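Histidine utilization repressor (Pseudomonas syringae pv. tomato, PDB 2PKH) probably represses the histidine utilization (hut) operon by binding its DNA when no inducer is present, this chain being its C-terminal UTRA domain. Local coordinates at residues R56-Y66 with P76-A84; V43-I53 with D101-D109. All blocks are in the same frame, centred on the assembly; numbering follows the deposited sequence.

Both contacts draw on strand 49-59 of the central antiparallel sheet, and in each a short helix packs on that strand and its surroundings: the loop after it in contact 1, the neighbouring strand 36-46 in contact 2. Their centres lie about 24 Å apart, on opposite sides of the chain's centre. Side chains alternate along the strand, sending Ile53 to helix 100-106 in contact 2 and Arg56 and Val58, on the other face, to helix 76-83 in contact 1. The segments 43-53 and 56-66 almost adjoin in sequence. A 1,2-ethanediol, probably from the crystallisation liquor, lies on the Arg56 face: it touches His44 and Gln52, and its O2 is 4.5 Å from Arg56 NH2. It may mark a pocket.

Contact 1. Residues R56-Y66 with P76-A84; sequences RFVNAQVAPDY and PYAYLSQVA
Leu80 reaches out from helix 76-83 into a patch formed by Val58, Ala63 and Tyr66. Its CD2 methyl touches three partners: Ala63 CB at 3.6 Å, Val58 CG1 at 3.8 Å and CD1 of the Tyr66 ring. A branched leucine suits this place because its second methyl, CD1, can still meet Val58 CG2, so the two aliphatic side chains come tip to tip. With CG set anti to its carbonyl carbon (chi1 -71°), Leu80 projects off the helix into this patch, and the small Ala63 lets the chain come close. Val58 CG2 also sits over one face of the Tyr66 ring, near the rim. At the edge of the same ring, Pro76 CB lies 3.1 Å from Tyr66 OH, whose polar partner is Ser40 on strand 36-46. Proline fits the first turn of a helix, where no earlier turn would need its missing N-H. Arg56 lays its aliphatic part across Pro76, CD to CB 3.6 Å, and bends at chi3 (-59°), turning its terminal nitrogens away; NE is salt-bridged to Glu54 and NH1 hydrogen-bonded to Thr129. Farther along, Val83 CG1 packs on Val62 O at 3.2 Å. Tyr79 sets CD2 beside Tyr66 CD1, and its hydroxyl is 2.7 Å from a water that also accepts the Asp65 N-H. This water joins the helix to the type I turn from Ala63 to Tyr66, in the absence of any direct hydrogen bond between the segments. The whole is a helix packed on one face of an antiparallel sheet, as belongs to the UTRA fold.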
loop_
_atom_site.group_PDB
_atom_site.type_symbol
_atom_site.label_atom_id
_atom_site.label_comp_id
_atom_site.label_asym_id
_atom_site.label_seq_id
_atom_site.Cartn_x
_atom_site.Cartn_y
_atom_site.Cartn_z
ATOM N N ARG B 56 19.401 6.070 12.803
ATOM C CA ARG B 56 19.103 6.892 11.627
ATOM C C ARG B 56 20.285 7.723 11.238
ATOM O O ARG B 56 20.900 8.350 12.101
ATOM C CB ARG B 56 17.897 7.855 11.918
ATOM C CG ARG B 56 17.577 8.823 10.731
ATOM C CD ARG B 56 16.203 9.514 10.857
ATOM N NE ARG B 56 15.041 8.599 10.926
ATOM C CZ ARG B 56 14.424 8.047 9.884
ATOM N NH1 ARG B 56 14.870 8.237 8.639
ATOM N NH2 ARG B 56 13.389 7.231 10.107
ATOM N N PHE B 57 20.568 7.775 9.962
ATOM C CA PHE B 57 21.649 8.626 9.456
ATOM C C PHE B 57 21.112 9.613 8.420
ATOM O O PHE B 57 20.205 9.247 7.642
ATOM C CB PHE B 57 22.721 7.720 8.823
ATOM C CG PHE B 57 23.237 6.657 9.775
ATOM C CD1 PHE B 57 24.458 6.810 10.441
ATOM C CD2 PHE B 57 22.443 5.501 10.041
ATOM C CE1 PHE B 57 24.881 5.825 11.352
ATOM C CE2 PHE B 57 22.866 4.540 10.941
ATOM C CZ PHE B 57 24.074 4.741 11.637
ATOM N N VAL B 58 21.704 10.833 8.382
ATOM C CA VAL B 58 21.116 11.990 7.697
ATOM C C VAL B 58 22.221 12.768 7.035
ATOM O O VAL B 58 23.291 13.025 7.600
ATOM C CB VAL B 58 20.301 12.943 8.660
ATOM C CG1 VAL B 58 19.741 14.122 7.911
ATOM C CG2 VAL B 58 19.192 12.171 9.494
ATOM N N ASN B 59 21.956 13.094 5.792
ATOM C CA ASN B 59 22.873 13.848 5.013
ATOM C C ASN B 59 22.905 15.237 5.621
ATOM O O ASN B 59 21.876 15.940 5.639
ATOM C CB ASN B 59 22.390 13.968 3.563
ATOM C CG ASN B 59 23.151 15.047 2.841
ATOM O OD1 ASN B 59 22.595 16.096 2.578
ATOM N ND2 ASN B 59 24.473 14.860 2.672
ATOM N N ALA B 60 24.040 15.555 6.193
ATOM C CA ALA B 60 24.298 16.880 6.779
ATOM C C ALA B 60 23.981 18.093 5.857
ATOM O O ALA B 60 23.583 19.137 6.357
ATOM C CB ALA B 60 25.712 16.906 7.275
ATOM N N GLN B 61 24.121 17.956 4.526
ATOM C CA GLN B 61 23.858 19.095 3.619
ATOM C C GLN B 61 22.389 19.396 3.482
ATOM O O GLN B 61 22.060 20.539 3.272
ATOM C CB GLN B 61 24.402 18.874 2.200
ATOM C CG GLN B 61 25.750 18.193 2.142
ATOM C CD GLN B 61 26.898 19.119 2.425
ATOM O OE1 GLN B 61 27.302 19.933 1.568
ATOM N NE2 GLN B 61 27.474 18.988 3.616
ATOM N N VAL B 62 21.526 18.366 3.619
ATOM C CA VAL B 62 20.081 18.499 3.408
ATOM C C VAL B 62 19.400 19.032 4.644
ATOM O O VAL B 62 18.451 19.822 4.555
ATOM C CB VAL B 62 19.426 17.112 3.024
ATOM C CG1 VAL B 62 17.908 17.167 3.014
ATOM C CG2 VAL B 62 19.881 16.662 1.678
ATOM N N ALA B 63 19.878 18.602 5.818
ATOM C CA ALA B 63 19.241 18.975 7.065
ATOM C C ALA B 63 20.342 19.520 8.008
ATOM O O ALA B 63 20.766 18.845 8.996
ATOM C CB ALA B 63 18.512 17.774 7.673
ATOM N N PRO B 64 20.882 20.705 7.665
ATOM C CA PRO B 64 22.013 21.192 8.437
ATOM C C PRO B 64 21.786 21.370 9.928
ATOM O O PRO B 64 22.760 21.361 10.706
ATOM C CB PRO B 64 22.416 22.502 7.732
ATOM C CG PRO B 64 21.407 22.754 6.713
ATOM C CD PRO B 64 20.523 21.597 6.544
ATOM N N ASP B 65 20.528 21.514 10.344
ATOM C CA ASP B 65 20.241 21.803 11.750
ATOM C C ASP B 65 19.701 20.576 12.519
ATOM O O ASP B 65 19.159 20.721 13.629
ATOM C CB ASP B 65 19.237 22.961 11.870
ATOM C CG ASP B 65 19.795 24.282 11.300
ATOM O OD1 ASP B 65 21.020 24.505 11.391
ATOM O OD2 ASP B 65 19.004 25.060 10.740
ATOM N N TYR B 66 19.866 19.389 11.926
ATOM C CA TYR B 66 19.412 18.145 12.520
ATOM C C TYR B 66 19.923 17.957 13.961
ATOM O O TYR B 66 19.152 17.628 14.859
ATOM C CB TYR B 66 19.810 16.977 11.611
ATOM C CG TYR B 66 19.156 15.623 11.977
ATOM C CD1 TYR B 66 17.930 15.272 11.496
ATOM C CD2 TYR B 66 19.835 14.711 12.757
ATOM C CE1 TYR B 66 17.334 14.018 11.838
ATOM C CE2 TYR B 66 19.262 13.414 13.093
ATOM C CZ TYR B 66 18.036 13.109 12.660
ATOM O OH TYR B 66 17.526 11.829 12.942
ATOM N N PRO B 76 12.472 12.323 14.255
ATOM C CA PRO B 76 13.355 12.692 13.131
ATOM C C PRO B 76 12.646 12.706 11.737
ATOM O O PRO B 76 12.781 13.657 10.961
ATOM C CB PRO B 76 14.468 11.648 13.188
ATOM C CG PRO B 76 14.516 11.213 14.690
ATOM C CD PRO B 76 13.092 11.386 15.222
ATOM N N TYR B 77 11.860 11.674 11.451
ATOM C CA TYR B 77 11.131 11.665 10.162
ATOM C C TYR B 77 10.201 12.855 10.006
ATOM O O TYR B 77 10.167 13.438 8.950
ATOM C CB TYR B 77 10.365 10.392 9.999
ATOM C CG TYR B 77 9.929 10.210 8.570
ATOM C CD1 TYR B 77 10.798 9.683 7.608
ATOM C CD2 TYR B 77 8.653 10.611 8.163
ATOM C CE1 TYR B 77 10.394 9.514 6.272
ATOM C CE2 TYR B 77 8.256 10.495 6.835
ATOM C CZ TYR B 77 9.125 9.934 5.891
ATOM O OH TYR B 77 8.703 9.748 4.555
ATOM N N ALA B 78 9.463 13.219 11.055
ATOM C CA ALA B 78 8.550 14.339 10.971
ATOM C C ALA B 78 9.361 15.577 10.729
ATOM O O ALA B 78 9.029 16.379 9.850
ATOM C CB ALA B 78 7.757 14.486 12.268
ATOM N N TYR B 79 10.411 15.786 11.538
ATOM C CA TYR B 79 11.300 16.915 11.325
ATOM C C TYR B 79 11.814 16.997 9.867
ATOM O O TYR B 79 11.636 18.009 9.166
ATOM C CB TYR B 79 12.479 16.866 12.278
ATOM C CG TYR B 79 13.499 17.914 11.966
ATOM C CD1 TYR B 79 13.237 19.247 12.248
ATOM C CD2 TYR B 79 14.738 17.570 11.404
ATOM C CE1 TYR B 79 14.164 20.257 11.942
ATOM C CE2 TYR B 79 15.693 18.553 11.094
ATOM C CZ TYR B 79 15.387 19.906 11.390
ATOM O OH TYR B 79 16.301 20.886 11.145
ATOM N N LEU B 80 12.418 15.911 9.415
ATOM C CA LEU B 80 12.979 15.839 8.078
ATOM C C LEU B 80 11.941 16.112 6.977
ATOM O O LEU B 80 12.213 16.814 6.005
ATOM C CB LEU B 80 13.675 14.478 7.858
ATOM C CG LEU B 80 15.013 14.182 8.589
ATOM C CD1 LEU B 80 15.388 12.744 8.260
ATOM C CD2 LEU B 80 16.097 15.160 8.175
ATOM N N SER B 81 10.742 15.596 7.138
ATOM C CA SER B 81 9.730 15.872 6.123
ATOM C C SER B 81 9.286 17.352 6.090
ATOM O O SER B 81 8.618 17.786 5.125
ATOM C CB SER B 81 8.542 14.903 6.289
ATOM O OG SER B 81 7.794 15.299 7.414
ATOM N N GLN B 82 9.690 18.126 7.105
ATOM C CA GLN B 82 9.501 19.590 7.148
ATOM C C GLN B 82 10.619 20.280 6.425
ATOM O O GLN B 82 10.459 21.363 5.908
ATOM C CB GLN B 82 9.650 20.107 8.566
ATOM C CG GLN B 82 8.470 20.117 9.473
ATOM C CD GLN B 82 8.825 20.887 10.750
ATOM O OE1 GLN B 82 8.239 20.669 11.802
ATOM N NE2 GLN B 82 9.809 21.789 10.652
ATOM N N VAL B 83 11.798 19.699 6.499
ATOM C CA VAL B 83 13.012 20.308 6.003
ATOM C C VAL B 83 13.085 20.167 4.495
ATOM O O VAL B 83 13.588 21.036 3.812
ATOM C CB VAL B 83 14.239 19.613 6.647
ATOM C CG1 VAL B 83 15.471 19.778 5.763
ATOM C CG2 VAL B 83 14.485 20.185 7.998
ATOM N N ALA B 84 12.569 19.052 3.967
ATOM C CA ALA B 84 12.688 18.780 2.538
ATOM C C ALA B 84 11.526 17.913 2.103
ATOM O O ALA B 84 11.015 17.127 2.893
ATOM C CB ALA B 84 13.978 18.077 2.271
HETATM O O HOH W 1 17.923 21.251 8.985
#

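Contact 2. Residues V43-I53 with D101-D109; sequences VHFENDIPVQI and DECKLLQID. With EDO (1,2-ethanediol), chain N.
Ile53 meets Leu105 and Leu106 where helix 100-106 packs on a beta-hairpin, strands 36-46 and 49-59 joined by a type I' turn at Glu46-Ile49. From CB, which points toward the helix, the chain runs to CG1 with CG1 anti to the carbonyl carbon (chi1 -53°). CG1 lies 3.7 Å from Leu106 CG and equally close to Leu106 CD2. The chain then stays extended to CD1, which remains beside Leu106 CG and also touches Leu105 CD1 at 3.7 Å and CB and CG of Glu102. Isoleucine, branched at CB with a flexible ethyl arm, suits packing against three residues within about one helical turn, while the carboxylate of Glu102 turns to Arg132. Leu105 CD1 is shared with Val43 CG2 from the neighbouring strand, again at 3.7 Å. A classic beta bulge puts both Val51 and Gln52 opposite His44, whose O accepts both their N-H groups. The helix ends in a Schellman motif with Gln107 at positive phi (50°), and Arg139 draws the pieces together by bonding to the carbonyls of Pro50, Leu106 and Gln107. Compact Pro50 presses its ring on this end of the helix: CB is 3.3 Å from Leu106 O. The Gln107 side chain crosses that ring at about a right angle, its NE2 3.2 Å from Pro50 CG and 4.3 Å from Phe45 CE1, at the edge of the aromatic ring.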
loop_
_atom_site.group_PDB
_atom_site.type_symbol
_atom_site.label_atom_id
_atom_site.label_comp_id
_atom_site.label_asym_id
_atom_site.label_seq_id
_atom_site.Cartn_x
_atom_site.Cartn_y
_atom_site.Cartn_z
ATOM N N VAL B 43 15.328 5.319 21.284
ATOM C CA VAL B 43 14.490 4.139 21.637
ATOM C C VAL B 43 13.135 4.749 21.834
ATOM O O VAL B 43 12.962 5.690 22.621
ATOM C CB VAL B 43 14.916 3.454 22.907
ATOM C CG1 VAL B 43 14.034 2.180 23.285
ATOM C CG2 VAL B 43 16.448 2.980 22.789
ATOM N N HIS B 44 12.185 4.189 21.119
ATOM C CA HIS B 44 10.786 4.615 21.162
ATOM C C HIS B 44 10.015 3.640 22.053
ATOM O O HIS B 44 10.171 2.414 21.915
ATOM C CB HIS B 44 10.213 4.576 19.738
ATOM C CG HIS B 44 10.738 5.668 18.841
ATOM N ND1 HIS B 44 11.816 5.479 18.003
ATOM C CD2 HIS B 44 10.355 6.951 18.666
ATOM C CE1 HIS B 44 12.053 6.586 17.324
ATOM N NE2 HIS B 44 11.200 7.500 17.730
ATOM N N PHE B 45 9.149 4.197 22.885
ATOM C CA PHE B 45 8.339 3.431 23.882
ATOM C C PHE B 45 6.859 3.621 23.537
ATOM O O PHE B 45 6.473 4.716 23.112
ATOM C CB PHE B 45 8.547 3.974 25.304
ATOM C CG PHE B 45 9.950 3.777 25.842
ATOM C CD1 PHE B 45 10.200 2.805 26.747
ATOM C CD2 PHE B 45 10.988 4.542 25.380
ATOM C CE1 PHE B 45 11.563 2.613 27.265
ATOM C CE2 PHE B 45 12.315 4.340 25.837
ATOM C CZ PHE B 45 12.579 3.373 26.770
ATOM N N GLU B 46 6.038 2.605 23.770
ATOM C CA GLU B 46 4.612 2.789 23.668
ATOM C C GLU B 46 4.113 2.385 25.022
ATOM O O GLU B 46 4.364 1.274 25.472
ATOM C CB GLU B 46 4.096 1.902 22.539
ATOM C CG GLU B 46 2.589 1.725 22.412
ATOM C CD GLU B 46 2.247 0.453 21.613
ATOM O OE1 GLU B 46 2.279 0.485 20.357
ATOM O OE2 GLU B 46 1.986 -0.593 22.242
ATOM N N ASN B 47 3.491 3.326 25.742
ATOM C CA ASN B 47 3.116 3.114 27.146
ATOM C C ASN B 47 4.241 2.557 27.981
ATOM O O ASN B 47 4.041 1.567 28.690
ATOM C CB ASN B 47 1.873 2.190 27.265
ATOM C CG ASN B 47 0.658 2.729 26.477
ATOM O OD1 ASN B 47 0.410 3.953 26.429
ATOM N ND2 ASN B 47 -0.102 1.816 25.844
ATOM N N ASP B 48 5.420 3.176 27.902
ATOM C CA ASP B 48 6.547 2.773 28.715
ATOM C C ASP B 48 7.251 1.466 28.393
ATOM O O ASP B 48 8.200 1.116 29.090
ATOM C CB ASP B 48 6.165 2.801 30.206
ATOM C CG ASP B 48 5.619 4.169 30.598
ATOM O OD1 ASP B 48 6.230 5.191 30.144
ATOM O OD2 ASP B 48 4.570 4.204 31.274
ATOM N N ILE B 49 6.814 0.765 27.368
ATOM C CA ILE B 49 7.498 -0.455 26.945
ATOM C C ILE B 49 8.232 -0.162 25.625
ATOM O O ILE B 49 7.617 0.431 24.704
ATOM C CB ILE B 49 6.501 -1.597 26.679
ATOM C CG1 ILE B 49 5.503 -1.758 27.850
ATOM C CG2 ILE B 49 7.286 -2.853 26.376
ATOM C CD1 ILE B 49 4.285 -2.657 27.533
ATOM N N PRO B 50 9.528 -0.545 25.534
ATOM C CA PRO B 50 10.293 -0.325 24.320
ATOM C C PRO B 50 9.605 -0.976 23.112
ATOM O O PRO B 50 9.251 -2.149 23.178
ATOM C CB PRO B 50 11.619 -1.003 24.648
ATOM C CG PRO B 50 11.759 -0.872 26.187
ATOM C CD PRO B 50 10.401 -1.002 26.670
ATOM N N VAL B 51 9.474 -0.239 22.015
ATOM C CA VAL B 51 8.870 -0.849 20.804
ATOM C C VAL B 51 9.758 -0.781 19.601
ATOM O O VAL B 51 9.559 -1.515 18.642
ATOM C CB VAL B 51 7.469 -0.300 20.451
ATOM C CG1 VAL B 51 6.446 -0.607 21.617
ATOM C CG2 VAL B 51 7.511 1.191 20.241
ATOM N N GLN B 52 10.741 0.135 19.630
ATOM C CA GLN B 52 11.615 0.304 18.412
ATOM C C GLN B 52 12.910 0.913 18.783
ATOM O O GLN B 52 12.903 1.802 19.592
ATOM C CB GLN B 52 10.980 1.319 17.476
ATOM C CG GLN B 52 11.541 1.242 16.071
ATOM C CD GLN B 52 11.132 2.423 15.217
ATOM O OE1 GLN B 52 11.395 3.532 15.557
ATOM N NE2 GLN B 52 10.442 2.165 14.147
ATOM N N ILE B 53 14.017 0.436 18.200
ATOM C CA ILE B 53 15.241 1.219 18.191
ATOM C C ILE B 53 15.366 1.836 16.787
ATOM O O ILE B 53 15.361 1.122 15.810
ATOM C CB ILE B 53 16.535 0.375 18.529
ATOM C CG1 ILE B 53 16.338 -0.400 19.843
ATOM C CG2 ILE B 53 17.748 1.302 18.792
ATOM C CD1 ILE B 53 17.633 -1.235 20.226
ATOM N N ASP B 101 23.278 -5.959 23.179
ATOM C CA ASP B 101 23.036 -4.590 23.667
ATOM C C ASP B 101 21.679 -4.076 23.229
ATOM O O ASP B 101 21.037 -3.315 23.957
ATOM C CB ASP B 101 24.143 -3.619 23.273
ATOM C CG ASP B 101 25.456 -3.922 23.966
ATOM O OD1 ASP B 101 25.470 -4.474 25.095
ATOM O OD2 ASP B 101 26.513 -3.601 23.365
ATOM N N GLU B 102 21.238 -4.492 22.050
ATOM C CA GLU B 102 19.906 -4.141 21.553
ATOM C C GLU B 102 18.814 -4.835 22.394
ATOM O O GLU B 102 17.751 -4.248 22.643
ATOM C CB GLU B 102 19.752 -4.550 20.072
ATOM C CG GLU B 102 20.464 -3.642 19.089
ATOM C CD GLU B 102 20.571 -4.230 17.722
ATOM O OE1 GLU B 102 20.423 -5.439 17.541
ATOM O OE2 GLU B 102 20.760 -3.461 16.788
ATOM N N CYS B 103 19.038 -6.090 22.822
ATOM C CA CYS B 103 18.066 -6.748 23.738
ATOM C C CYS B 103 17.927 -5.976 25.041
ATOM O O CYS B 103 16.840 -5.847 25.575
ATOM C CB CYS B 103 18.437 -8.213 24.036
ATOM S SG CYS B 103 18.361 -9.237 22.609
ATOM N N LYS B 104 19.026 -5.460 25.580
ATOM C CA LYS B 104 18.935 -4.695 26.816
ATOM C C LYS B 104 18.120 -3.405 26.588
ATOM O O LYS B 104 17.223 -3.081 27.367
ATOM C CB LYS B 104 20.371 -4.366 27.327
ATOM C CG LYS B 104 21.122 -5.659 27.764
ATOM C CD LYS B 104 22.514 -5.382 28.317
ATOM C CE LYS B 104 23.493 -6.538 28.067
ATOM N NZ LYS B 104 24.577 -6.135 27.029
ATOM N N LEU B 105 18.410 -2.687 25.513
ATOM C CA LEU B 105 17.670 -1.458 25.179
ATOM C C LEU B 105 16.170 -1.685 24.959
ATOM O O LEU B 105 15.352 -0.859 25.406
ATOM C CB LEU B 105 18.240 -0.798 23.927
ATOM C CG LEU B 105 19.556 -0.008 23.904
ATOM C CD1 LEU B 105 19.526 0.843 22.663
ATOM C CD2 LEU B 105 19.687 0.848 25.188
ATOM N N LEU B 106 15.799 -2.767 24.258
ATOM C CA LEU B 106 14.381 -3.107 24.013
ATOM C C LEU B 106 13.713 -3.882 25.140
ATOM O O LEU B 106 12.517 -4.162 25.068
ATOM C CB LEU B 106 14.236 -3.941 22.717
ATOM C CG LEU B 106 14.431 -3.224 21.362
ATOM C CD1 LEU B 106 14.379 -4.218 20.145
ATOM C CD2 LEU B 106 13.381 -2.251 21.198
ATOM N N GLN B 107 14.451 -4.209 26.185
ATOM C CA GLN B 107 13.900 -5.014 27.271
ATOM C C GLN B 107 13.202 -6.262 26.721
ATOM O O GLN B 107 12.015 -6.483 27.011
ATOM C CB GLN B 107 12.906 -4.196 28.114
ATOM C CG GLN B 107 13.646 -3.129 28.943
ATOM C CD GLN B 107 12.689 -2.231 29.679
ATOM O OE1 GLN B 107 11.960 -2.657 30.571
ATOM N NE2 GLN B 107 12.650 -0.991 29.271
ATOM N N ILE B 108 13.941 -7.097 25.971
ATOM C CA ILE B 108 13.388 -8.355 25.394
ATOM C C ILE B 108 14.332 -9.520 25.681
ATOM O O ILE B 108 15.496 -9.346 26.079
ATOM C CB ILE B 108 13.221 -8.274 23.847
ATOM C CG1 ILE B 108 14.493 -7.717 23.200
ATOM C CG2 ILE B 108 12.092 -7.324 23.531
ATOM C CD1 ILE B 108 14.584 -7.845 21.593
ATOM N N ASP B 109 13.773 -10.714 25.546
ATOM C CA ASP B 109 14.497 -11.964 25.650
ATOM C C ASP B 109 15.550 -12.001 24.550
ATOM O O ASP B 109 15.326 -11.463 23.484
ATOM C CB ASP B 109 13.446 -13.088 25.512
ATOM C CG ASP B 109 12.676 -13.307 26.835
ATOM O OD1 ASP B 109 12.998 -12.623 27.811
ATOM O OD2 ASP B 109 11.780 -14.160 26.935
HETATM C C1 EDO N . 8.582 6.900 13.892
HETATM O O1 EDO N . 7.807 7.287 15.016
HETATM C C2 EDO N . 9.755 6.066 14.426
HETATM O O2 EDO N . 10.646 5.751 13.334
#